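Local coordinates for hydrogenase maturation factor (Thermoanaerobacter tengcongensis, PDB 3VTH), which probably transfers the carbamoyl group of carbamoyl phosphate, at the expense of ATP, to the C-terminal cysteine of HypE during [NiFe]-hydrogenase maturation, at residues E633-E638 against E650-Q655; R3-Q8 against E54-D59; G215-I220 against I351-L356. All coordinates share one frame; numbering follows the deposited sequence.

Contact 1 (E633-E638 against E650-Q655)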
ATOM      1  N   GLU A 633     -32.456  -8.303   3.684  1.00 41.05           N
ATOM      2  CA  GLU A 633     -32.780  -9.383   4.611  1.00 41.38           C
ATOM      3  C   GLU A 633     -31.547  -9.843   5.394  1.00 39.28           C
ATOM      4  O   GLU A 633     -30.409  -9.628   4.971  1.00 37.49           O
ATOM      5  CB  GLU A 633     -33.444 -10.564   3.894  1.00 42.24           C
ATOM      6  CG  GLU A 633     -34.764 -10.217   3.178  1.00 47.05           C
ATOM      7  CD  GLU A 633     -35.783  -9.536   4.085  1.00 52.22           C
ATOM      8  OE1 GLU A 633     -36.233  -8.425   3.733  1.00 55.49           O
ATOM      9  OE2 GLU A 633     -36.138 -10.102   5.144  1.00 54.02           O
ATOM     10  N   TYR A 634     -31.787 -10.479   6.537  1.00 39.41           N
ATOM     11  CA  TYR A 634     -30.690 -10.888   7.414  1.00 38.35           C
ATOM     12  C   TYR A 634     -31.117 -12.008   8.349  1.00 37.95           C
ATOM     13  O   TYR A 634     -32.293 -12.387   8.406  1.00 37.89           O
ATOM     14  CB  TYR A 634     -30.153  -9.685   8.201  1.00 38.42           C
ATOM     15  CG  TYR A 634     -31.120  -9.154   9.222  1.00 43.80           C
ATOM     16  CD1 TYR A 634     -31.095  -9.634  10.530  1.00 48.58           C
ATOM     17  CD2 TYR A 634     -32.068  -8.185   8.891  1.00 48.07           C
ATOM     18  CE1 TYR A 634     -31.980  -9.173  11.488  1.00 51.18           C
ATOM     19  CE2 TYR A 634     -32.968  -7.711   9.853  1.00 52.46           C
ATOM     20  CZ  TYR A 634     -32.905  -8.214  11.150  1.00 52.98           C
ATOM     21  OH  TYR A 634     -33.764  -7.780  12.133  1.00 57.42           O
ATOM     22  N   TYR A 635     -30.151 -12.532   9.084  1.00 36.01           N
ATOM     23  CA  TYR A 635     -30.394 -13.646   9.974  1.00 36.39           C
ATOM     24  C   TYR A 635     -30.525 -13.158  11.418  1.00 36.60           C
ATOM     25  O   TYR A 635     -29.955 -12.135  11.784  1.00 36.27           O
ATOM     26  CB  TYR A 635     -29.245 -14.659   9.856  1.00 34.80           C
ATOM     27  CG  TYR A 635     -29.189 -15.333   8.506  1.00 34.58           C
ATOM     28  CD1 TYR A 635     -30.200 -16.214   8.112  1.00 35.79           C
ATOM     29  CD2 TYR A 635     -28.145 -15.082   7.611  1.00 33.34           C
ATOM     30  CE1 TYR A 635     -30.167 -16.840   6.893  1.00 34.57           C
ATOM     31  CE2 TYR A 635     -28.107 -15.706   6.367  1.00 31.99           C
ATOM     32  CZ  TYR A 635     -29.128 -16.586   6.021  1.00 33.93           C
ATOM     33  OH  TYR A 635     -29.133 -17.221   4.802  1.00 32.82           O
ATOM     34  N   GLU A 636     -31.279 -13.896  12.218  1.00 37.36           N
ATOM     35  CA  GLU A 636     -31.389 -13.638  13.643  1.00 38.43           C
ATOM     36  C   GLU A 636     -30.072 -13.948  14.379  1.00 36.73           C
ATOM     37  O   GLU A 636     -29.366 -14.908  14.047  1.00 35.93           O
ATOM     38  CB  GLU A 636     -32.530 -14.472  14.224  1.00 40.32           C
ATOM     39  CG  GLU A 636     -32.835 -14.191  15.687  1.00 45.81           C
ATOM     40  CD  GLU A 636     -33.349 -15.416  16.435  1.00 52.00           C
ATOM     41  OE1 GLU A 636     -34.375 -15.295  17.136  1.00 55.22           O
ATOM     42  OE2 GLU A 636     -32.721 -16.497  16.334  1.00 54.27           O
ATOM     43  N   TYR A 637     -29.752 -13.116  15.363  1.00 35.71           N
ATOM     44  CA  TYR A 637     -28.617 -13.348  16.254  1.00 34.50           C
ATOM     45  C   TYR A 637     -29.019 -13.050  17.691  1.00 34.83           C
ATOM     46  O   TYR A 637     -30.044 -12.418  17.956  1.00 34.61           O
ATOM     47  CB  TYR A 637     -27.411 -12.483  15.875  1.00 33.42           C
ATOM     48  CG  TYR A 637     -27.765 -11.027  15.747  1.00 34.93           C
ATOM     49  CD1 TYR A 637     -27.686 -10.158  16.842  1.00 36.01           C
ATOM     50  CD2 TYR A 637     -28.199 -10.523  14.528  1.00 36.76           C
ATOM     51  CE1 TYR A 637     -28.046  -8.821  16.707  1.00 38.69           C
ATOM     52  CE2 TYR A 637     -28.537  -9.213  14.383  1.00 38.93           C
ATOM     53  CZ  TYR A 637     -28.462  -8.371  15.464  1.00 39.94           C
ATOM     54  OH  TYR A 637     -28.813  -7.076  15.258  1.00 45.23           O
ATOM     55  N   GLU A 638     -28.173 -13.497  18.609  1.00 34.36           N
ATOM     56  CA  GLU A 638     -28.420 -13.391  20.029  1.00 35.44           C
ATOM     57  C   GLU A 638     -27.121 -12.879  20.634  1.00 34.50           C
ATOM     58  O   GLU A 638     -26.043 -13.341  20.258  1.00 32.79           O
ATOM     59  CB  GLU A 638     -28.779 -14.784  20.559  1.00 36.20           C
ATOM     60  CG  GLU A 638     -28.760 -14.950  22.067  1.00 39.04           C
ATOM     61  CD  GLU A 638     -29.248 -16.322  22.506  1.00 42.43           C
ATOM     62  OE1 GLU A 638     -30.482 -16.517  22.580  1.00 44.68           O
ATOM     63  OE2 GLU A 638     -28.399 -17.201  22.783  1.00 42.23           O
ATOM     64  N   GLU A 650     -22.357 -20.125  15.371  1.00 27.96           N
ATOM     65  CA  GLU A 650     -23.012 -21.365  14.940  1.00 29.47           C
ATOM     66  C   GLU A 650     -24.539 -21.225  14.803  1.00 30.20           C
ATOM     67  O   GLU A 650     -25.137 -21.865  13.950  1.00 30.35           O
ATOM     68  CB  GLU A 650     -22.646 -22.553  15.837  1.00 30.17           C
ATOM     69  CG  GLU A 650     -23.105 -23.922  15.282  1.00 31.96           C
ATOM     70  CD  GLU A 650     -24.555 -24.305  15.662  1.00 36.04           C
ATOM     71  OE1 GLU A 650     -25.011 -23.933  16.767  1.00 35.75           O
ATOM     72  OE2 GLU A 650     -25.235 -24.990  14.853  1.00 35.63           O
ATOM     73  N   LEU A 651     -25.158 -20.401  15.655  1.00 30.03           N
ATOM     74  CA  LEU A 651     -26.608 -20.146  15.578  1.00 31.13           C
ATOM     75  C   LEU A 651     -27.027 -19.472  14.263  1.00 30.86           C
ATOM     76  O   LEU A 651     -28.133 -19.702  13.743  1.00 31.98           O
ATOM     77  CB  LEU A 651     -27.053 -19.302  16.779  1.00 31.64           C
ATOM     78  CG  LEU A 651     -26.823 -19.954  18.152  1.00 32.45           C
ATOM     79  CD1 LEU A 651     -27.242 -19.026  19.290  1.00 34.36           C
ATOM     80  CD2 LEU A 651     -27.573 -21.294  18.228  1.00 33.70           C
ATOM     81  N   ILE A 652     -26.133 -18.642  13.742  1.00 29.53           N
ATOM     82  CA  ILE A 652     -26.300 -17.991  12.456  1.00 29.65           C
ATOM     83  C   ILE A 652     -26.047 -19.011  11.340  1.00 29.94           C
ATOM     84  O   ILE A 652     -26.799 -19.059  10.361  1.00 29.84           O
ATOM     85  CB  ILE A 652     -25.338 -16.772  12.336  1.00 28.81           C
ATOM     86  CG1 ILE A 652     -25.764 -15.683  13.323  1.00 28.87           C
ATOM     87  CG2 ILE A 652     -25.299 -16.208  10.898  1.00 28.49           C
ATOM     88  CD1 ILE A 652     -24.696 -14.689  13.636  1.00 28.57           C
ATOM     89  N   LEU A 653     -25.012 -19.846  11.511  1.00 29.33           N
ATOM     90  CA  LEU A 653     -24.727 -20.913  10.538  1.00 29.76           C
ATOM     91  C   LEU A 653     -25.911 -21.878  10.383  1.00 30.75           C
ATOM     92  O   LEU A 653     -26.152 -22.374   9.289  1.00 31.30           O
ATOM     93  CB  LEU A 653     -23.440 -21.685  10.880  1.00 29.05           C
ATOM     94  CG  LEU A 653     -22.099 -20.943  10.797  1.00 29.45           C
ATOM     95  CD1 LEU A 653     -20.962 -21.870  11.237  1.00 29.60           C
ATOM     96  CD2 LEU A 653     -21.836 -20.412   9.387  1.00 29.81           C
ATOM     97  N   ARG A 654     -26.649 -22.130  11.463  1.00 31.10           N
ATOM     98  CA  ARG A 654     -27.878 -22.955  11.377  1.00 32.77           C
ATOM     99  C   ARG A 654     -28.889 -22.422  10.382  1.00 32.56           C
ATOM    100  O   ARG A 654     -29.439 -23.189   9.601  1.00 33.47           O
ATOM    101  CB  ARG A 654     -28.581 -23.044  12.720  1.00 33.29           C
ATOM    102  CG  ARG A 654     -27.972 -24.051  13.619  1.00 36.65           C
ATOM    103  CD  ARG A 654     -28.816 -24.304  14.841  1.00 39.50           C
ATOM    104  NE  ARG A 654     -27.930 -24.618  15.956  1.00 40.56           N
ATOM    105  CZ  ARG A 654     -28.328 -24.829  17.202  1.00 41.35           C
ATOM    106  NH1 ARG A 654     -29.615 -24.772  17.505  1.00 41.50           N
ATOM    107  NH2 ARG A 654     -27.432 -25.101  18.141  1.00 41.84           N
ATOM    108  N   GLN A 655     -29.141 -21.112  10.430  1.00 31.98           N
ATOM    109  CA  GLN A 655     -30.107 -20.463   9.529  1.00 32.52           C
ATOM    110  C   GLN A 655     -29.585 -20.420   8.084  1.00 32.34           C
ATOM    111  O   GLN A 655     -30.350 -20.580   7.139  1.00 33.19           O
ATOM    112  CB  GLN A 655     -30.437 -19.047  10.020  1.00 32.16           C
ATOM    113  CG  GLN A 655     -31.123 -18.972  11.413  1.00 33.57           C
ATOM    114  CD  GLN A 655     -30.927 -17.619  12.059  1.00 33.34           C
ATOM    115  OE1 GLN A 655     -30.068 -17.449  12.940  1.00 34.57           O
ATOM    116  NE2 GLN A 655     -31.658 -16.631  11.579  1.00 28.88           N
TER

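Contact 2 (R3-Q8 against E54-D59)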
ATOM      1  N   ARG A   3      18.908  59.572  -6.559  1.00 62.47           N
ATOM      2  CA  ARG A   3      17.643  60.363  -6.495  1.00 63.45           C
ATOM      3  C   ARG A   3      16.397  59.480  -6.694  1.00 61.60           C
ATOM      4  O   ARG A   3      16.489  58.378  -7.244  1.00 60.13           O
ATOM      5  CB  ARG A   3      17.696  61.560  -7.451  1.00 66.20           C
ATOM      6  CG  ARG A   3      18.637  62.675  -6.952  1.00 69.09           C
ATOM      7  CD  ARG A   3      18.932  63.729  -8.004  1.00 72.80           C
ATOM      8  NE  ARG A   3      18.126  64.937  -7.829  1.00 76.18           N
ATOM      9  CZ  ARG A   3      18.533  66.033  -7.192  1.00 78.64           C
ATOM     10  NH1 ARG A   3      19.750  66.097  -6.664  1.00 79.16           N
ATOM     11  NH2 ARG A   3      17.722  67.079  -7.089  1.00 82.08           N
ATOM     12  N   GLY A   4      15.247  59.957  -6.211  1.00 61.53           N
ATOM     13  CA  GLY A   4      14.018  59.164  -6.162  1.00 59.10           C
ATOM     14  C   GLY A   4      13.962  58.334  -4.884  1.00 56.66           C
ATOM     15  O   GLY A   4      14.697  58.603  -3.932  1.00 56.43           O
ATOM     16  N   ARG A   5      13.082  57.335  -4.866  1.00 54.16           N
ATOM     17  CA  ARG A   5      12.921  56.457  -3.709  1.00 52.51           C
ATOM     18  C   ARG A   5      14.192  55.673  -3.407  1.00 50.20           C
ATOM     19  O   ARG A   5      14.701  54.944  -4.263  1.00 48.18           O
ATOM     20  CB  ARG A   5      11.751  55.483  -3.910  1.00 51.83           C
ATOM     21  CG  ARG A   5      11.670  54.406  -2.818  1.00 52.26           C
ATOM     22  CD  ARG A   5      10.745  53.256  -3.157  1.00 55.38           C
ATOM     23  NE  ARG A   5      11.169  52.034  -2.447  1.00 56.90           N
ATOM     24  CZ  ARG A   5      10.837  51.749  -1.189  1.00 57.52           C
ATOM     25  NH1 ARG A   5      10.061  52.573  -0.496  1.00 61.24           N
ATOM     26  NH2 ARG A   5      11.277  50.643  -0.620  1.00 57.44           N
ATOM     27  N   VAL A   6      14.682  55.813  -2.179  1.00 49.85           N
ATOM     28  CA  VAL A   6      15.811  55.027  -1.688  1.00 48.76           C
ATOM     29  C   VAL A   6      15.417  53.566  -1.460  1.00 47.30           C
ATOM     30  O   VAL A   6      14.427  53.288  -0.775  1.00 46.76           O
ATOM     31  CB  VAL A   6      16.375  55.618  -0.370  1.00 50.25           C
ATOM     32  CG1 VAL A   6      17.599  54.835   0.095  1.00 48.67           C
ATOM     33  CG2 VAL A   6      16.703  57.100  -0.541  1.00 51.71           C
ATOM     34  N   PRO A   7      16.198  52.620  -2.034  1.00 46.26           N
ATOM     35  CA  PRO A   7      15.925  51.211  -1.814  1.00 44.82           C
ATOM     36  C   PRO A   7      16.142  50.837  -0.353  1.00 45.05           C
ATOM     37  O   PRO A   7      17.068  51.348   0.286  1.00 46.34           O
ATOM     38  CB  PRO A   7      16.945  50.488  -2.711  1.00 44.01           C
ATOM     39  CG  PRO A   7      17.488  51.533  -3.645  1.00 44.83           C
ATOM     40  CD  PRO A   7      17.373  52.831  -2.903  1.00 46.97           C
ATOM     41  N   GLN A   8      15.253  50.003   0.173  1.00 43.81           N
ATOM     42  CA  GLN A   8      15.392  49.488   1.523  1.00 44.71           C
ATOM     43  C   GLN A   8      15.573  47.983   1.421  1.00 42.79           C
ATOM     44  O   GLN A   8      14.643  47.251   1.078  1.00 42.19           O
ATOM     45  CB  GLN A   8      14.171  49.823   2.392  1.00 45.69           C
ATOM     46  CG  GLN A   8      14.093  51.251   2.834  1.00 48.83           C
ATOM     47  CD  GLN A   8      12.832  51.549   3.622  1.00 50.20           C
ATOM     48  OE1 GLN A   8      12.406  50.763   4.473  1.00 50.19           O
ATOM     49  NE2 GLN A   8      12.224  52.678   3.335  1.00 50.25           N
ATOM     50  N   GLU A  54      17.564  38.523  -0.243  1.00 32.76           N
ATOM     51  CA  GLU A  54      17.748  39.927   0.111  1.00 34.42           C
ATOM     52  C   GLU A  54      17.098  40.772  -0.964  1.00 34.05           C
ATOM     53  O   GLU A  54      17.326  40.538  -2.154  1.00 32.97           O
ATOM     54  CB  GLU A  54      19.242  40.302   0.191  1.00 35.33           C
ATOM     55  CG  GLU A  54      20.057  39.332   1.030  1.00 38.13           C
ATOM     56  CD  GLU A  54      21.475  39.785   1.307  1.00 41.95           C
ATOM     57  OE1 GLU A  54      22.015  39.312   2.329  1.00 44.75           O
ATOM     58  OE2 GLU A  54      22.055  40.582   0.524  1.00 42.22           O
ATOM     59  N   GLY A  55      16.278  41.725  -0.535  1.00 34.94           N
ATOM     60  CA  GLY A  55      15.694  42.741  -1.423  1.00 36.29           C
ATOM     61  C   GLY A  55      14.691  43.621  -0.690  1.00 38.02           C
ATOM     62  O   GLY A  55      14.727  43.723   0.544  1.00 38.21           O
ATOM     63  N   GLU A  56      13.806  44.266  -1.448  1.00 39.35           N
ATOM     64  CA  GLU A  56      12.710  45.037  -0.879  1.00 41.46           C
ATOM     65  C   GLU A  56      11.753  44.108  -0.159  1.00 41.36           C
ATOM     66  O   GLU A  56      11.500  42.987  -0.619  1.00 39.90           O
ATOM     67  CB  GLU A  56      11.948  45.814  -1.957  1.00 42.96           C
ATOM     68  CG  GLU A  56      12.757  46.886  -2.673  1.00 45.71           C
ATOM     69  CD  GLU A  56      12.980  48.146  -1.843  1.00 51.30           C
ATOM     70  OE1 GLU A  56      13.841  48.954  -2.241  1.00 54.13           O
ATOM     71  OE2 GLU A  56      12.298  48.353  -0.809  1.00 53.95           O
ATOM     72  N   GLU A  57      11.222  44.577   0.970  1.00 43.03           N
ATOM     73  CA  GLU A  57      10.285  43.797   1.780  1.00 43.42           C
ATOM     74  C   GLU A  57       9.101  43.324   0.941  1.00 42.49           C
ATOM     75  O   GLU A  57       8.663  42.183   1.070  1.00 41.37           O
ATOM     76  CB  GLU A  57       9.773  44.627   2.962  1.00 46.56           C
ATOM     77  CG  GLU A  57       8.839  43.851   3.905  1.00 50.34           C
ATOM     78  CD  GLU A  57       8.337  44.696   5.067  1.00 57.96           C
ATOM     79  OE1 GLU A  57       8.017  44.112   6.126  1.00 62.05           O
ATOM     80  OE2 GLU A  57       8.258  45.942   4.934  1.00 61.42           O
ATOM     81  N   LYS A  58       8.591  44.204   0.084  1.00 42.59           N
ATOM     82  CA  LYS A  58       7.434  43.877  -0.751  1.00 42.98           C
ATOM     83  C   LYS A  58       7.741  42.719  -1.712  1.00 40.36           C
ATOM     84  O   LYS A  58       6.894  41.864  -1.957  1.00 40.10           O
ATOM     85  CB  LYS A  58       6.948  45.117  -1.513  1.00 44.42           C
ATOM     86  CG  LYS A  58       6.239  46.137  -0.626  1.00 48.67           C
ATOM     87  CD  LYS A  58       5.706  47.328  -1.428  1.00 52.56           C
ATOM     88  CE  LYS A  58       4.955  48.315  -0.533  1.00 55.84           C
ATOM     89  NZ  LYS A  58       4.288  49.429  -1.284  1.00 57.59           N
ATOM     90  N   ASP A  59       8.960  42.699  -2.246  1.00 39.03           N
ATOM     91  CA  ASP A  59       9.385  41.634  -3.147  1.00 37.39           C
ATOM     92  C   ASP A  59       9.595  40.304  -2.414  1.00 35.99           C
ATOM     93  O   ASP A  59       9.214  39.241  -2.919  1.00 34.48           O
ATOM     94  CB  ASP A  59      10.627  42.053  -3.911  1.00 36.70           C
ATOM     95  CG  ASP A  59      10.333  43.128  -4.958  1.00 40.31           C
ATOM     96  OD1 ASP A  59       9.221  43.120  -5.541  1.00 41.50           O
ATOM     97  OD2 ASP A  59      11.216  43.982  -5.184  1.00 39.99           O
TER
HETATM   98  O   HOH W   1      12.209  46.899   2.117  1.00 24.20           O

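Contact 3 (G215-I220 against I351-L356)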
ATOM      1  N   GLY A 215       2.027 -14.640 -27.840  1.00 40.12           N
ATOM      2  CA  GLY A 215       1.489 -15.306 -26.654  1.00 39.35           C
ATOM      3  C   GLY A 215       2.559 -15.686 -25.649  1.00 38.57           C
ATOM      4  O   GLY A 215       2.362 -16.595 -24.844  1.00 38.45           O
ATOM      5  N   LYS A 216       3.686 -14.975 -25.682  1.00 37.35           N
ATOM      6  CA  LYS A 216       4.808 -15.264 -24.804  1.00 36.85           C
ATOM      7  C   LYS A 216       4.815 -14.390 -23.537  1.00 35.31           C
ATOM      8  O   LYS A 216       4.067 -13.406 -23.438  1.00 34.60           O
ATOM      9  CB  LYS A 216       6.132 -15.121 -25.575  1.00 37.33           C
ATOM     10  CG  LYS A 216       6.338 -16.206 -26.643  1.00 40.45           C
ATOM     11  CD  LYS A 216       7.630 -15.997 -27.415  1.00 43.37           C
ATOM     12  CE  LYS A 216       7.645 -16.796 -28.708  1.00 46.41           C
ATOM     13  NZ  LYS A 216       7.593 -18.256 -28.448  1.00 50.19           N
ATOM     14  N   ILE A 217       5.649 -14.782 -22.570  1.00 34.33           N
ATOM     15  CA  ILE A 217       5.802 -14.058 -21.322  1.00 32.83           C
ATOM     16  C   ILE A 217       7.035 -13.175 -21.435  1.00 32.15           C
ATOM     17  O   ILE A 217       8.128 -13.659 -21.749  1.00 32.11           O
ATOM     18  CB  ILE A 217       5.958 -15.012 -20.111  1.00 32.79           C
ATOM     19  CG1 ILE A 217       4.669 -15.803 -19.872  1.00 33.29           C
ATOM     20  CG2 ILE A 217       6.313 -14.212 -18.856  1.00 30.78           C
ATOM     21  CD1 ILE A 217       4.877 -17.160 -19.263  1.00 34.24           C
ATOM     22  N   VAL A 218       6.851 -11.881 -21.188  1.00 31.08           N
ATOM     23  CA  VAL A 218       7.956 -10.941 -21.203  1.00 30.89           C
ATOM     24  C   VAL A 218       8.274 -10.463 -19.783  1.00 29.99           C
ATOM     25  O   VAL A 218       7.368 -10.109 -19.024  1.00 29.63           O
ATOM     26  CB  VAL A 218       7.676  -9.743 -22.164  1.00 31.29           C
ATOM     27  CG1 VAL A 218       7.326 -10.245 -23.570  1.00 32.80           C
ATOM     28  CG2 VAL A 218       6.532  -8.894 -21.663  1.00 33.39           C
ATOM     29  N   ALA A 219       9.553 -10.474 -19.418  1.00 29.32           N
ATOM     30  CA  ALA A 219       9.986  -9.879 -18.159  1.00 28.84           C
ATOM     31  C   ALA A 219      10.491  -8.481 -18.458  1.00 28.59           C
ATOM     32  O   ALA A 219      11.433  -8.304 -19.244  1.00 29.77           O
ATOM     33  CB  ALA A 219      11.068 -10.730 -17.481  1.00 28.70           C
ATOM     34  N   ILE A 220       9.838  -7.488 -17.856  1.00 27.02           N
ATOM     35  CA  ILE A 220      10.090  -6.094 -18.184  1.00 26.68           C
ATOM     36  C   ILE A 220      10.685  -5.404 -16.974  1.00 25.91           C
ATOM     37  O   ILE A 220      10.078  -5.413 -15.902  1.00 24.94           O
ATOM     38  CB  ILE A 220       8.769  -5.373 -18.587  1.00 26.66           C
ATOM     39  CG1 ILE A 220       8.168  -6.023 -19.847  1.00 28.13           C
ATOM     40  CG2 ILE A 220       8.994  -3.897 -18.806  1.00 26.00           C
ATOM     41  CD1 ILE A 220       6.770  -5.507 -20.207  1.00 31.69           C
ATOM     42  N   ILE A 351      10.591 -18.987 -16.499  1.00 38.60           N
ATOM     43  CA  ILE A 351       9.309 -18.307 -16.426  1.00 37.07           C
ATOM     44  C   ILE A 351       9.114 -17.388 -17.630  1.00 36.35           C
ATOM     45  O   ILE A 351       8.202 -17.599 -18.427  1.00 36.77           O
ATOM     46  CB  ILE A 351       9.142 -17.529 -15.098  1.00 35.67           C
ATOM     47  CG1 ILE A 351       9.352 -18.467 -13.896  1.00 36.18           C
ATOM     48  CG2 ILE A 351       7.779 -16.854 -15.046  1.00 35.05           C
ATOM     49  CD1 ILE A 351       9.316 -17.764 -12.539  1.00 37.01           C
ATOM     50  N   ALA A 352       9.983 -16.386 -17.774  1.00 34.77           N
ATOM     51  CA  ALA A 352       9.894 -15.480 -18.903  1.00 33.99           C
ATOM     52  C   ALA A 352      10.493 -16.097 -20.160  1.00 35.15           C
ATOM     53  O   ALA A 352      11.463 -16.861 -20.094  1.00 35.75           O
ATOM     54  CB  ALA A 352      10.590 -14.157 -18.578  1.00 32.45           C
ATOM     55  N   ASP A 353       9.906 -15.761 -21.305  1.00 35.17           N
ATOM     56  CA  ASP A 353      10.459 -16.156 -22.597  1.00 36.36           C
ATOM     57  C   ASP A 353      11.499 -15.156 -23.123  1.00 35.76           C
ATOM     58  O   ASP A 353      12.501 -15.551 -23.726  1.00 35.45           O
ATOM     59  CB  ASP A 353       9.324 -16.335 -23.601  1.00 37.05           C
ATOM     60  CG  ASP A 353       8.373 -17.445 -23.189  1.00 38.27           C
ATOM     61  OD1 ASP A 353       8.816 -18.605 -23.198  1.00 40.45           O
ATOM     62  OD2 ASP A 353       7.205 -17.167 -22.836  1.00 37.61           O
ATOM     63  N   VAL A 354      11.253 -13.867 -22.898  1.00 34.40           N
ATOM     64  CA  VAL A 354      12.178 -12.804 -23.335  1.00 34.73           C
ATOM     65  C   VAL A 354      12.229 -11.704 -22.280  1.00 33.45           C
ATOM     66  O   VAL A 354      11.342 -11.622 -21.430  1.00 33.12           O
ATOM     67  CB  VAL A 354      11.776 -12.203 -24.713  1.00 34.93           C
ATOM     68  CG1 VAL A 354      11.689 -13.307 -25.806  1.00 37.87           C
ATOM     69  CG2 VAL A 354      10.452 -11.462 -24.597  1.00 35.52           C
ATOM     70  N   PHE A 355      13.265 -10.868 -22.334  1.00 32.85           N
ATOM     71  CA  PHE A 355      13.497  -9.861 -21.304  1.00 32.06           C
ATOM     72  C   PHE A 355      13.706  -8.485 -21.913  1.00 31.51           C
ATOM     73  O   PHE A 355      14.393  -8.353 -22.932  1.00 31.77           O
ATOM     74  CB  PHE A 355      14.752 -10.212 -20.488  1.00 32.25           C
ATOM     75  CG  PHE A 355      14.626 -11.473 -19.682  1.00 32.79           C
ATOM     76  CD1 PHE A 355      14.433 -11.411 -18.302  1.00 32.50           C
ATOM     77  CD2 PHE A 355      14.737 -12.729 -20.300  1.00 34.22           C
ATOM     78  CE1 PHE A 355      14.320 -12.594 -17.536  1.00 33.30           C
ATOM     79  CE2 PHE A 355      14.634 -13.899 -19.559  1.00 32.74           C
ATOM     80  CZ  PHE A 355      14.423 -13.837 -18.180  1.00 33.69           C
ATOM     81  N   LEU A 356      13.117  -7.469 -21.275  1.00 30.11           N
ATOM     82  CA  LEU A 356      13.444  -6.087 -21.582  1.00 29.49           C
ATOM     83  C   LEU A 356      14.189  -5.497 -20.391  1.00 28.84           C
ATOM     84  O   LEU A 356      13.580  -5.076 -19.387  1.00 27.94           O
ATOM     85  CB  LEU A 356      12.202  -5.247 -21.922  1.00 29.36           C
ATOM     86  CG  LEU A 356      12.504  -3.825 -22.426  1.00 28.46           C
ATOM     87  CD1 LEU A 356      13.144  -3.846 -23.820  1.00 28.90           C
ATOM     88  CD2 LEU A 356      11.248  -2.940 -22.419  1.00 29.29           C
TER

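Contact 1 (E633-E638 against E650-Q655)
Tyr635 and Gln655 run past each other in opposite directions, with ring atom CD1 of Tyr635 coming within 3.4 Å of Gln655 CB. The amide plane of Gln655 stands 86° from that ring, and its carbon CD reaches on to the backbone of Glu636, 3.7 Å from Glu636 O. One turn back on the helix, Ile652 serves three successive residues. Its CG1 lies 3.8 Å from Glu636 O, its CD1 is 4.2 Å from Tyr637 CB, and its CG2 approaches Tyr635 CB more loosely. Tyr637 offers CB here because CG sits between the backbone N and the carbonyl carbon (chi1 52°), and its ring leads away from the helix. At the margin, Glu638 OE2 lies 4.1 Å from Leu651 CD1.

The other methyl of Leu651, CD2, lies over the centre of the Arg654 guanidinium. Arg654 in turn grips Glu650 side-on, NE bonding OE2 at 2.9 Å and NH2 bonding OE1, while Tyr566 gives OE2 a second partner. Tyr635 is fixed at both ends: its OH bonds Asp659 on the same helix as Gln655, and its backbone N bonds Thr676 of helix 666-692. The arrangement is an irregular segment packed against the helix that follows the beta hairpin 639-647, within the second Kae1-like subdomain and remote from the iron site.

Contact 2 (R3-Q8 against E54-D59)
Arg5 reaches out to meet Glu56 tip to tip, its chain extended from CG to NE. Arg5 NH2 forms a salt bridge with Glu56 OE2; the modelled 2.5 Å is so short that the exact length is doubtful. The oxygen lies near the guanidinium plane, but the nitrogen stands above the carboxylate plane, the two groups being turned 60° apart. Pro7 follows with CB 3.5 Å from Glu56 OE1. Gln8 N then donates to that same OE1 at 3.0 Å, from the other side of the carboxylate plane. The Glu56 chain bends at CG (chi2 -75°), which turns CD toward this tail. Gln8 O receives a hydrogen bond from a water at 2.7 Å, and the water accepts one from Glu57 N, joining the tail to the first turn of the helix. An alanine at Glu56 would probably leave Arg5 without its opposite charge and Gln8 N without this acceptor, so that the tail could swing more freely. Glu56 itself is the N-cap residue of helix 57-69. Directly before it, Gly55 pairs with Gln10 through the backbone, so the tail lies where strand 48-55 of the acylphosphatase-like sheet passes into that helix and its antiparallel neighbour 10-17 begins.

Contact 3 (G215-I220 against I351-L356)
Strands 218-220 and 354-356 run parallel, 4.7 Å apart at closest approach and 19° from exact alignment, with Val218, Ala219 and Ile220 opposite Val354, Phe355 and Leu356. Ala219 carries the regular pairing, its N donating to Val354 O at 2.9 Å and its O accepting from Leu356 N at 2.8 Å. Just ahead of the strands Ile217 O takes two donors, Asp353 N at 2.8 Å and, weakly, Val354 N.

The side chain of Asp353 completes the join: chi1 of -62° puts CG anti to the carbonyl carbon, and from there OD2 meets Ile217 N with its anti lone pair, accepting a nearly straight bond of 2.9 Å and 176°. On one face of the sheet Val218 CG1 touches Val354 CG2 at 3.5 Å, the two valines lying side by side and pointing the same way; helix 204-213 covers them. On the other face Ala219 CB touches Phe355 CD1 at 3.5 Å. It also meets Ala352 CB, which lies over one face of the Phe355 ring, toward its rim.

Asp353 OD1 is held in a salt bridge by Arg244, which also bonds Ile351 O. The carboxylate is thus gripped through both oxygens, by a backbone N-H and by a positive charge that would probably stabilise its anionic form, and it prolongs the pairing of these YrdC-like strands where the regular backbone bonds begin.

Overall arrangement
From the N terminus the chain closes contact 2 first, returning after 45 intervening residues to tie the leading tail to the junction of strand 48-55 and helix 57-69 in the acylphosphatase-like domain. It then passes both zinc sites before contact 3, whose 130-residue loop joins two neighbouring strands of the ten-stranded sheet in the YrdC-like domain. Contact 1 comes last and is the most local, 11 residues bringing helix 649-662 back to its approach loop. The three follow in series, none enclosing or crossing another. Their centres are about 65 Å (2 to 3), 50 Å (3 to 1) and 79 Å (2 to 1) apart, and each lies within a different part of the protein.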